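Local atomic coordinates of 6-carboxyhexanoate--CoA ligase (PDB entry 5TVA), a protein that belongs to the BioW family of CoA ligases and holds coenzyme A and adenosine monophosphate in this model. Residues V6-Q11 / S18-I23; V176-W181 / G213-F218. One frame throughout, in Å; residues are numbered along the deposited sequence.

From the N terminus, the chain first forms interaction 1, where strand 3-12 turns back within a few residues onto strand 15-25 and closes a tight hairpin loop. Interaction 2 opens much later: between its segments lie 31 residues, 182-212, which include strands 190-194 and 198-203. The first loop is complete before the second begins, so the two follow in series and neither nest nor cross. They belong to separate sheets, three-stranded antiparallel for interaction 1 and six-stranded mixed for interaction 2. Their centres are 21 Å apart and their nearest atoms about 9 Å. Coenzyme A bridges them, touching the hairpin and also R215 of interaction 2.

Interaction 1. Residues V6-Q11 / S18-I23; sequences VRMRAQ and SGAERI. With COA (coenzyme A), chain D.
Strand segments 6-11 and 18-23 run antiparallel, their axes 4.6 Å apart at closest approach, and V6-R22, M8-A20 and A10-S18 form the hydrogen-bonded pairs. At the central pair M8 N donates to A20 O over 2.9 Å at 171°; toward the turn S18 N to A10 O is weak. The non-hydrogen-bonded pairs R7-E21 and R9-G19 alternate with these; the R7, R9 and E21 side chains lie on the face opposite V6, M8 and A20. There R7 and E21 run alongside each other in one direction, E21 CD 3.5 Å from R7 CG. Their charged atoms do not meet: E21 OE1 accepts from H138 N and OE2 bonds to S5 OG, while R7 NH2 pairs with E51.

This is a beta hairpin, extended to a three-stranded antiparallel sheet by strand 45-52, and the face carrying R7, R9, G19 and E21 lies against coenzyme A. R7 NH1 comes obliquely within 3.1 Å of COA O5A. R9 holds CG between its backbone N and carbonyl carbon (chi1 68°), then extends, and NH1 donates to COA O4A at 3.1 Å and 146°, with COA C4B over one guanidinium face. G19, lacking a side chain, brings CA 3.8 Å from COA CDP. On the other face the bent chain of M8 sets CE 3.5 Å from S18 OG, and L36 of helix 29-37 packs on V6, M8 and A20.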
ATOM      1  N   VAL A   6     -13.220  -4.373 -10.468  1.00 36.26           N
ATOM      2  CA  VAL A   6     -13.353  -3.109 -11.193  1.00 33.44           C
ATOM      3  C   VAL A   6     -12.112  -2.282 -10.921  1.00 34.77           C
ATOM      4  O   VAL A   6     -11.941  -1.770  -9.807  1.00 37.29           O
ATOM      5  CB  VAL A   6     -14.609  -2.334 -10.785  1.00 36.92           C
ATOM      6  CG1 VAL A   6     -14.730  -1.065 -11.620  1.00 34.97           C
ATOM      7  CG2 VAL A   6     -15.828  -3.202 -10.947  1.00 39.79           C
ATOM      8  N   ARG A   7     -11.254  -2.127 -11.929  1.00 35.50           N
ATOM      9  CA  ARG A   7      -9.983  -1.427 -11.758  1.00 39.83           C
ATOM     10  C   ARG A   7      -9.969  -0.156 -12.584  1.00 37.70           C
ATOM     11  O   ARG A   7     -10.212  -0.205 -13.792  1.00 37.23           O
ATOM     12  CB  ARG A   7      -8.787  -2.294 -12.167  1.00 32.84           C
ATOM     13  CG  ARG A   7      -8.445  -3.412 -11.201  1.00 39.45           C
ATOM     14  CD  ARG A   7      -7.302  -4.299 -11.765  1.00 40.21           C
ATOM     15  NE  ARG A   7      -7.821  -5.275 -12.726  1.00 49.06           N
ATOM     16  CZ  ARG A   7      -7.078  -6.070 -13.512  1.00 54.17           C
ATOM     17  NH1 ARG A   7      -5.748  -6.016 -13.485  1.00 49.31           N
ATOM     18  NH2 ARG A   7      -7.675  -6.930 -14.336  1.00 47.16           N
ATOM     19  N   MET A   8      -9.635   0.966 -11.939  1.00 39.04           N
ATOM     20  CA  MET A   8      -9.564   2.268 -12.588  1.00 32.42           C
ATOM     21  C   MET A   8      -8.181   2.864 -12.383  1.00 32.92           C
ATOM     22  O   MET A   8      -7.626   2.794 -11.287  1.00 34.88           O
ATOM     23  CB  MET A   8     -10.635   3.210 -12.015  1.00 34.66           C
ATOM     24  CG  MET A   8     -10.665   4.651 -12.613  1.00 31.81           C
ATOM     25  SD  MET A   8      -9.438   5.826 -11.957  1.00 36.73           S
ATOM     26  CE  MET A   8      -9.957   5.947 -10.243  1.00 30.87           C
ATOM     27  N   ARG A   9      -7.626   3.443 -13.443  1.00 33.41           N
ATOM     28  CA  ARG A   9      -6.451   4.300 -13.362  1.00 32.15           C
ATOM     29  C   ARG A   9      -6.701   5.528 -14.224  1.00 34.27           C
ATOM     30  O   ARG A   9      -7.430   5.457 -15.220  1.00 34.41           O
ATOM     31  CB  ARG A   9      -5.196   3.583 -13.839  1.00 37.85           C
ATOM     32  CG  ARG A   9      -5.219   3.281 -15.333  1.00 36.85           C
ATOM     33  CD  ARG A   9      -4.027   2.451 -15.733  1.00 43.12           C
ATOM     34  NE  ARG A   9      -3.808   2.460 -17.175  1.00 45.10           N
ATOM     35  CZ  ARG A   9      -4.177   1.468 -17.980  1.00 45.43           C
ATOM     36  NH1 ARG A   9      -4.772   0.393 -17.474  1.00 48.23           N
ATOM     37  NH2 ARG A   9      -3.956   1.546 -19.280  1.00 44.96           N
ATOM     38  N   ALA A  10      -6.109   6.660 -13.833  1.00 37.81           N
ATOM     39  CA  ALA A  10      -6.316   7.923 -14.544  1.00 38.66           C
ATOM     40  C   ALA A  10      -5.021   8.717 -14.568  1.00 40.94           C
ATOM     41  O   ALA A  10      -4.266   8.714 -13.593  1.00 42.28           O
ATOM     42  CB  ALA A  10      -7.432   8.764 -13.913  1.00 41.02           C
ATOM     43  N   GLN A  11      -4.759   9.367 -15.701  1.00 41.01           N
ATOM     44  CA  GLN A  11      -3.561  10.159 -15.928  1.00 45.74           C
ATOM     45  C   GLN A  11      -3.937  11.609 -16.203  1.00 48.74           C
ATOM     46  O   GLN A  11      -5.060  11.922 -16.612  1.00 46.54           O
ATOM     47  CB  GLN A  11      -2.728   9.631 -17.116  1.00 43.83           C
ATOM     48  CG  GLN A  11      -1.948   8.381 -16.809  1.00 50.66           C
ATOM     49  CD  GLN A  11      -1.118   7.909 -17.980  1.00 61.70           C
ATOM     50  OE1 GLN A  11      -1.450   8.171 -19.144  1.00 62.61           O
ATOM     51  NE2 GLN A  11      -0.016   7.216 -17.682  1.00 64.50           N
ATOM     52  N   SER A  18      -4.626   9.093 -10.197  1.00 44.01           N
ATOM     53  CA  SER A  18      -5.677   8.407  -9.462  1.00 41.34           C
ATOM     54  C   SER A  18      -5.692   6.938  -9.855  1.00 38.76           C
ATOM     55  O   SER A  18      -5.280   6.568 -10.958  1.00 38.31           O
ATOM     56  CB  SER A  18      -7.043   9.046  -9.718  1.00 38.39           C
ATOM     57  OG  SER A  18      -8.019   8.473  -8.865  1.00 37.22           O
ATOM     58  N   GLY A  19      -6.185   6.111  -8.946  1.00 40.53           N
ATOM     59  CA  GLY A  19      -6.253   4.680  -9.187  1.00 36.80           C
ATOM     60  C   GLY A  19      -6.918   3.979  -8.020  1.00 39.49           C
ATOM     61  O   GLY A  19      -6.672   4.328  -6.863  1.00 44.51           O
ATOM     62  N   ALA A  20      -7.767   3.000  -8.306  1.00 33.81           N
ATOM     63  CA  ALA A  20      -8.556   2.364  -7.261  1.00 37.57           C
ATOM     64  C   ALA A  20      -9.140   1.089  -7.842  1.00 31.38           C
ATOM     65  O   ALA A  20      -9.277   0.956  -9.059  1.00 30.98           O
ATOM     66  CB  ALA A  20      -9.684   3.288  -6.751  1.00 29.72           C
ATOM     67  N   GLU A  21      -9.512   0.175  -6.955  1.00 30.27           N
ATOM     68  CA  GLU A  21     -10.137  -1.078  -7.336  1.00 33.54           C
ATOM     69  C   GLU A  21     -11.288  -1.374  -6.390  1.00 33.11           C
ATOM     70  O   GLU A  21     -11.201  -1.098  -5.185  1.00 35.77           O
ATOM     71  CB  GLU A  21      -9.124  -2.240  -7.325  1.00 32.58           C
ATOM     72  CG  GLU A  21      -9.734  -3.608  -7.629  1.00 30.87           C
ATOM     73  CD  GLU A  21      -8.661  -4.669  -7.928  1.00 39.20           C
ATOM     74  OE1 GLU A  21      -7.458  -4.341  -7.860  1.00 32.86           O
ATOM     75  OE2 GLU A  21      -9.033  -5.817  -8.268  1.00 33.75           O
ATOM     76  N   ARG A  22     -12.375  -1.905  -6.952  1.00 29.84           N
ATOM     77  CA  ARG A  22     -13.510  -2.418  -6.198  1.00 31.77           C
ATOM     78  C   ARG A  22     -13.847  -3.820  -6.697  1.00 39.27           C
ATOM     79  O   ARG A  22     -13.801  -4.087  -7.901  1.00 36.68           O
ATOM     80  CB  ARG A  22     -14.742  -1.506  -6.353  1.00 34.51           C
ATOM     81  CG  ARG A  22     -14.482  -0.065  -5.932  1.00 34.17           C
ATOM     82  CD  ARG A  22     -14.554   0.109  -4.418  1.00 35.31           C
ATOM     83  NE  ARG A  22     -14.323   1.517  -4.052  1.00 36.61           N
ATOM     84  CZ  ARG A  22     -13.124   2.037  -3.800  1.00 34.49           C
ATOM     85  NH1 ARG A  22     -12.036   1.264  -3.832  1.00 33.45           N
ATOM     86  NH2 ARG A  22     -13.011   3.321  -3.489  1.00 33.72           N
ATOM     87  N   ILE A  23     -14.208  -4.711  -5.778  1.00 37.57           N
ATOM     88  CA  ILE A  23     -14.597  -6.072  -6.117  1.00 37.11           C
ATOM     89  C   ILE A  23     -15.971  -6.272  -5.517  1.00 35.92           C
ATOM     90  O   ILE A  23     -16.116  -6.265  -4.291  1.00 40.06           O
ATOM     91  CB  ILE A  23     -13.608  -7.117  -5.574  1.00 38.19           C
ATOM     92  CG1 ILE A  23     -12.192  -6.760  -5.987  1.00 34.34           C
ATOM     93  CG2 ILE A  23     -14.004  -8.501  -6.030  1.00 35.16           C
ATOM     94  CD1 ILE A  23     -11.139  -7.641  -5.360  1.00 37.75           C
TER
HETATM   95  N1A COA D 302       0.912   4.180 -10.091  1.00 47.84           N
HETATM   96  C2A COA D 302       1.506   4.562 -11.232  1.00 47.13           C
HETATM   97  N3A COA D 302       1.176   4.025 -12.399  1.00 52.55           N
HETATM   98  C4A COA D 302       0.246   3.051 -12.466  1.00 53.84           C
HETATM   99  C5A COA D 302      -0.393   2.623 -11.300  1.00 50.56           C
HETATM  100  C6A COA D 302      -0.015   3.243 -10.082  1.00 45.52           C
HETATM  101  N6A COA D 302      -0.676   2.795  -8.790  1.00 43.92           N
HETATM  102  N7A COA D 302      -1.276   1.676 -11.624  1.00 48.49           N
HETATM  103  C8A COA D 302      -1.212   1.495 -12.929  1.00 52.15           C
HETATM  104  N9A COA D 302      -0.322   2.341 -13.454  1.00 53.69           N
HETATM  105  C1B COA D 302      -0.006   2.263 -14.910  1.00 53.30           C
HETATM  106  C2B COA D 302       0.859   2.888 -15.594  1.00 55.28           C
HETATM  107  O2B COA D 302       2.172   3.018 -14.959  1.00 61.09           O
HETATM  108  C3B COA D 302       0.970   1.608 -16.669  1.00 58.58           C
HETATM  109  O3B COA D 302       1.632   0.537 -15.945  1.00 53.70           O
HETATM  110  P3B COA D 302       3.181  -0.082 -16.148  1.00 61.90           P
HETATM  111  O7A COA D 302       3.050  -1.571 -16.062  1.00 52.62           O
HETATM  112  O8A COA D 302       3.812   0.310 -17.451  1.00 66.21           O
HETATM  113  O9A COA D 302       4.093   0.366 -15.036  1.00 57.00           O
HETATM  114  C4B COA D 302      -0.265   1.311 -16.961  1.00 55.90           C
HETATM  115  O4B COA D 302      -1.155   2.077 -15.927  1.00 50.90           O
HETATM  116  C5B COA D 302      -0.635  -0.248 -16.905  1.00 48.50           C
HETATM  117  O5B COA D 302      -0.837  -0.662 -15.597  1.00 52.43           O
HETATM  118  P1A COA D 302      -1.942  -1.826 -15.121  1.00 56.90           P
HETATM  119  O1A COA D 302      -1.203  -2.925 -14.344  1.00 52.73           O
HETATM  120  O2A COA D 302      -2.714  -2.419 -16.275  1.00 54.62           O
HETATM  121  O3A COA D 302      -2.977  -1.109 -14.060  1.00 55.38           O
HETATM  122  P2A COA D 302      -4.553  -1.577 -13.691  1.00 55.22           P
HETATM  123  O4A COA D 302      -5.439  -1.002 -14.804  1.00 45.84           O
HETATM  124  O5A COA D 302      -4.708  -3.105 -13.734  1.00 56.07           O
HETATM  125  O6A COA D 302      -4.935  -0.914 -12.185  1.00 61.05           O
HETATM  126  CBP COA D 302      -4.543  -0.096  -9.766  1.00 58.05           C
HETATM  127  CCP COA D 302      -4.020  -0.930 -11.043  1.00 58.51           C
HETATM  128  CDP COA D 302      -4.452   1.423 -10.065  1.00 46.70           C
HETATM  129  CEP COA D 302      -6.056  -0.347  -9.584  1.00 45.01           C
HETATM  130  CAP COA D 302      -3.698  -0.488  -8.432  1.00 48.32           C
HETATM  131  OAP COA D 302      -2.682   0.403  -8.155  1.00 49.13           O
HETATM  132  C9P COA D 302      -4.517  -0.584  -7.114  1.00 50.56           C
HETATM  133  O9P COA D 302      -4.995  -1.633  -6.739  1.00 56.64           O
HETATM  134  N8P COA D 302      -4.722   0.597  -6.280  1.00 57.09           N
HETATM  135  C7P COA D 302      -5.530   0.538  -5.018  1.00 52.76           C
HETATM  136  C6P COA D 302      -4.711   0.864  -3.778  1.00 54.34           C
HETATM  137  C5P COA D 302      -4.103   2.311  -3.740  1.00 61.21           C
HETATM  138  O5P COA D 302      -3.529   2.761  -4.658  1.00 60.99           O
HETATM  139  N4P COA D 302      -4.256   3.099  -2.491  1.00 56.68           N
HETATM  140  C3P COA D 302      -3.704   4.514  -2.432  1.00 68.73           C
HETATM  141  C2P COA D 302      -3.652   4.950  -0.963  1.00 65.73           C
HETATM  142  S1P COA D 302      -2.720   3.637  -0.115  1.00 65.91           S

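Interaction 2. Residues V176-W181 / G213-F218; sequences VAELCW and GGRVYF. With AMP (adenosine monophosphate), chain C.
V176 N donates to F218 O over 2.7 Å, and F218 N in turn donates to A177 O at 2.8 Å. With V176 and A177 both facing F218, this is a classic beta bulge, placed where two antiparallel strands (174° between their directions) meet inside the six-stranded mixed sheet. Next along the ladder, L179 and V216 exchange a reciprocal pair of backbone bonds, each donor lying in the acceptor's carbonyl plane. F218 turns its ring edge to the bulge, CD2 lying 3.2 Å from A177 O, while V216 CG1 covers one ring face toward the rim. A177, L179, V216, W181 and F218 share this apolar face, which helices 73-85 and 91-102 cover.

The opposite face is polar and borders adenosine monophosphate. E178 is fully extended (chi1 179°, CG anti to the backbone N), which carries its carboxylate alongside Y217, CD 3.6 Å from Y217 CE1, with carboxylate and ring planes 68° apart. Its link to R215 is a long salt bridge, 3.9 Å from OE2 to NH1. Y191 OH bonds to both of those atoms and so bridges the two side chains, while E178 OE1 accepts from N170. C180 SG sits over one face of the R215 guanidinium, 3.3 Å from NH1. A bend at chi3 turns R215 NE toward the nucleotide, where its hydrogen bond to AMP O4' is weak. Y217 OH, hydrogen-bonded to T136 OG1, lies 3.1 Å from AMP C2. At the far end of the ladder, where W181 N to G214 O is weak, the backbone of G214 passes beside the sugar, its CA 3.8 Å from AMP C4', and G214 N donates to W181 O.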
ATOM      1  N   VAL A 176       6.651  -9.817   5.144  1.00 39.51           N
ATOM      2  CA  VAL A 176       6.876  -9.844   6.585  1.00 38.49           C
ATOM      3  C   VAL A 176       6.508  -8.502   7.200  1.00 40.11           C
ATOM      4  O   VAL A 176       5.823  -8.437   8.232  1.00 40.94           O
ATOM      5  CB  VAL A 176       8.339 -10.220   6.896  1.00 43.34           C
ATOM      6  CG1 VAL A 176       8.589 -10.169   8.401  1.00 40.84           C
ATOM      7  CG2 VAL A 176       8.694 -11.627   6.322  1.00 35.07           C
ATOM      8  N   ALA A 177       6.954  -7.413   6.576  1.00 38.82           N
ATOM      9  CA  ALA A 177       6.745  -6.071   7.112  1.00 41.84           C
ATOM     10  C   ALA A 177       6.767  -5.084   5.958  1.00 40.64           C
ATOM     11  O   ALA A 177       7.332  -5.362   4.898  1.00 42.63           O
ATOM     12  CB  ALA A 177       7.821  -5.690   8.144  1.00 37.38           C
ATOM     13  N   GLU A 178       6.167  -3.911   6.180  1.00 40.79           N
ATOM     14  CA  GLU A 178       6.072  -2.894   5.144  1.00 37.66           C
ATOM     15  C   GLU A 178       6.448  -1.526   5.702  1.00 44.92           C
ATOM     16  O   GLU A 178       6.092  -1.193   6.840  1.00 47.35           O
ATOM     17  CB  GLU A 178       4.658  -2.855   4.566  1.00 35.53           C
ATOM     18  CG  GLU A 178       4.470  -1.781   3.473  1.00 39.59           C
ATOM     19  CD  GLU A 178       3.063  -1.751   2.907  1.00 37.89           C
ATOM     20  OE1 GLU A 178       2.309  -2.709   3.139  1.00 36.78           O
ATOM     21  OE2 GLU A 178       2.710  -0.780   2.212  1.00 39.48           O
ATOM     22  N   LEU A 179       7.152  -0.728   4.894  1.00 42.21           N
ATOM     23  CA  LEU A 179       7.371   0.690   5.164  1.00 44.93           C
ATOM     24  C   LEU A 179       6.755   1.529   4.046  1.00 43.28           C
ATOM     25  O   LEU A 179       6.946   1.237   2.864  1.00 41.40           O
ATOM     26  CB  LEU A 179       8.873   1.013   5.300  1.00 41.49           C
ATOM     27  CG  LEU A 179       9.317   2.485   5.352  1.00 42.96           C
ATOM     28  CD1 LEU A 179       8.923   3.159   6.657  1.00 41.54           C
ATOM     29  CD2 LEU A 179      10.821   2.621   5.147  1.00 47.25           C
ATOM     30  N   CYS A 180       6.017   2.578   4.417  1.00 41.57           N
ATOM     31  CA  CYS A 180       5.312   3.390   3.428  1.00 44.83           C
ATOM     32  C   CYS A 180       5.177   4.829   3.913  1.00 48.51           C
ATOM     33  O   CYS A 180       4.741   5.066   5.047  1.00 45.40           O
ATOM     34  CB  CYS A 180       3.911   2.824   3.149  1.00 43.70           C
ATOM     35  SG  CYS A 180       2.852   3.764   1.972  1.00 44.67           S
ATOM     36  N   TRP A 181       5.534   5.774   3.049  1.00 45.02           N
ATOM     37  CA  TRP A 181       4.977   7.116   3.142  1.00 57.15           C
ATOM     38  C   TRP A 181       4.653   7.626   1.742  1.00 58.27           C
ATOM     39  O   TRP A 181       5.164   7.122   0.731  1.00 51.58           O
ATOM     40  CB  TRP A 181       5.890   8.088   3.917  1.00 47.76           C
ATOM     41  CG  TRP A 181       7.228   8.400   3.338  1.00 49.15           C
ATOM     42  CD1 TRP A 181       7.499   9.263   2.322  1.00 57.36           C
ATOM     43  CD2 TRP A 181       8.498   7.902   3.792  1.00 50.87           C
ATOM     44  NE1 TRP A 181       8.859   9.316   2.091  1.00 55.15           N
ATOM     45  CE2 TRP A 181       9.493   8.493   2.983  1.00 52.20           C
ATOM     46  CE3 TRP A 181       8.888   7.001   4.788  1.00 52.38           C
ATOM     47  CZ2 TRP A 181      10.851   8.210   3.136  1.00 60.66           C
ATOM     48  CZ3 TRP A 181      10.241   6.723   4.944  1.00 53.70           C
ATOM     49  CH2 TRP A 181      11.205   7.325   4.119  1.00 60.48           C
ATOM     50  N   GLY A 213       8.297   9.572  -2.396  1.00 74.28           N
ATOM     51  CA  GLY A 213       7.614   8.629  -1.528  1.00 68.76           C
ATOM     52  C   GLY A 213       7.926   7.202  -1.927  1.00 67.10           C
ATOM     53  O   GLY A 213       8.913   6.966  -2.635  1.00 66.03           O
ATOM     54  N   GLY A 214       7.127   6.245  -1.478  1.00 60.12           N
ATOM     55  CA  GLY A 214       7.297   4.875  -1.917  1.00 58.45           C
ATOM     56  C   GLY A 214       6.923   3.875  -0.841  1.00 57.88           C
ATOM     57  O   GLY A 214       6.477   4.225   0.257  1.00 51.10           O
ATOM     58  N   ARG A 215       7.105   2.599  -1.202  1.00 43.81           N
ATOM     59  CA  ARG A 215       6.835   1.476  -0.325  1.00 43.12           C
ATOM     60  C   ARG A 215       7.982   0.483  -0.446  1.00 47.05           C
ATOM     61  O   ARG A 215       8.518   0.261  -1.537  1.00 41.38           O
ATOM     62  CB  ARG A 215       5.498   0.789  -0.669  1.00 42.85           C
ATOM     63  CG  ARG A 215       4.275   1.459  -0.077  1.00 46.40           C
ATOM     64  CD  ARG A 215       2.976   0.706  -0.357  1.00 42.79           C
ATOM     65  NE  ARG A 215       2.099   1.558  -1.140  1.00 59.46           N
ATOM     66  CZ  ARG A 215       0.994   2.156  -0.700  1.00 45.60           C
ATOM     67  NH1 ARG A 215       0.540   1.968   0.531  1.00 43.01           N
ATOM     68  NH2 ARG A 215       0.320   2.906  -1.538  1.00 50.48           N
ATOM     69  N   VAL A 216       8.359  -0.101   0.685  1.00 44.44           N
ATOM     70  CA  VAL A 216       9.319  -1.190   0.728  1.00 43.26           C
ATOM     71  C   VAL A 216       8.619  -2.371   1.379  1.00 42.31           C
ATOM     72  O   VAL A 216       8.098  -2.248   2.498  1.00 38.74           O
ATOM     73  CB  VAL A 216      10.605  -0.811   1.485  1.00 43.38           C
ATOM     74  CG1 VAL A 216      11.562  -2.024   1.565  1.00 42.80           C
ATOM     75  CG2 VAL A 216      11.295   0.359   0.794  1.00 38.35           C
ATOM     76  N   TYR A 217       8.588  -3.507   0.669  1.00 36.50           N
ATOM     77  CA  TYR A 217       8.059  -4.758   1.194  1.00 33.27           C
ATOM     78  C   TYR A 217       9.230  -5.622   1.645  1.00 40.27           C
ATOM     79  O   TYR A 217      10.128  -5.921   0.839  1.00 38.22           O
ATOM     80  CB  TYR A 217       7.242  -5.505   0.138  1.00 36.23           C
ATOM     81  CG  TYR A 217       5.965  -4.854  -0.357  1.00 40.40           C
ATOM     82  CD1 TYR A 217       5.409  -3.748   0.294  1.00 32.98           C
ATOM     83  CD2 TYR A 217       5.294  -5.366  -1.477  1.00 35.89           C
ATOM     84  CE1 TYR A 217       4.243  -3.169  -0.156  1.00 34.93           C
ATOM     85  CE2 TYR A 217       4.114  -4.781  -1.943  1.00 35.82           C
ATOM     86  CZ  TYR A 217       3.594  -3.676  -1.271  1.00 38.29           C
ATOM     87  OH  TYR A 217       2.418  -3.077  -1.700  1.00 35.17           O
ATOM     88  N   PHE A 218       9.208  -6.063   2.909  1.00 39.56           N
ATOM     89  CA  PHE A 218      10.272  -6.924   3.437  1.00 43.32           C
ATOM     90  C   PHE A 218       9.850  -8.381   3.263  1.00 42.97           C
ATOM     91  O   PHE A 218       8.890  -8.832   3.906  1.00 40.99           O
ATOM     92  CB  PHE A 218      10.565  -6.595   4.900  1.00 38.76           C
ATOM     93  CG  PHE A 218      11.076  -5.190   5.108  1.00 46.35           C
ATOM     94  CD1 PHE A 218      12.419  -4.897   4.958  1.00 47.16           C
ATOM     95  CD2 PHE A 218      10.196  -4.148   5.416  1.00 46.36           C
ATOM     96  CE1 PHE A 218      12.883  -3.602   5.126  1.00 44.18           C
ATOM     97  CE2 PHE A 218      10.659  -2.853   5.588  1.00 41.74           C
ATOM     98  CZ  PHE A 218      11.994  -2.584   5.454  1.00 46.77           C
TER
HETATM   99  P   AMP C 301      -0.054   6.090  -2.802  1.00 66.06           P
HETATM  100  O1P AMP C 301      -0.557   5.111  -1.763  1.00 50.35           O
HETATM  101  O2P AMP C 301      -0.915   6.020  -4.046  1.00 57.79           O
HETATM  102  O3P AMP C 301       0.326   7.484  -2.315  1.00 52.00           O
HETATM  103  O5' AMP C 301       1.372   5.542  -3.272  1.00 59.31           O
HETATM  104  C5' AMP C 301       2.549   5.702  -2.481  1.00 57.24           C
HETATM  105  C4' AMP C 301       3.726   5.054  -3.175  1.00 59.12           C
HETATM  106  O4' AMP C 301       3.617   3.613  -3.032  1.00 49.83           O
HETATM  107  C3' AMP C 301       3.793   5.320  -4.680  1.00 58.22           C
HETATM  108  O3' AMP C 301       4.609   6.431  -5.005  1.00 70.05           O
HETATM  109  C2' AMP C 301       4.295   4.015  -5.279  1.00 54.72           C
HETATM  110  O2' AMP C 301       5.715   4.004  -5.318  1.00 59.96           O
HETATM  111  C1' AMP C 301       3.814   2.973  -4.266  1.00 54.07           C
HETATM  112  N9  AMP C 301       2.541   2.327  -4.660  1.00 54.11           N
HETATM  113  C8  AMP C 301       1.433   2.930  -5.132  1.00 50.70           C
HETATM  114  N7  AMP C 301       0.457   2.021  -5.406  1.00 52.61           N
HETATM  115  C5  AMP C 301       0.928   0.795  -5.111  1.00 49.36           C
HETATM  116  C6  AMP C 301       0.421  -0.603  -5.132  1.00 42.30           C
HETATM  117  N6  AMP C 301      -0.824  -0.911  -5.560  1.00 35.01           N
HETATM  118  N1  AMP C 301       1.267  -1.587  -4.720  1.00 43.23           N
HETATM  119  C2  AMP C 301       2.514  -1.322  -4.305  1.00 40.57           C
HETATM  120  N3  AMP C 301       3.031  -0.082  -4.257  1.00 44.70           N
HETATM  121  C4  AMP C 301       2.307   1.003  -4.626  1.00 53.94           C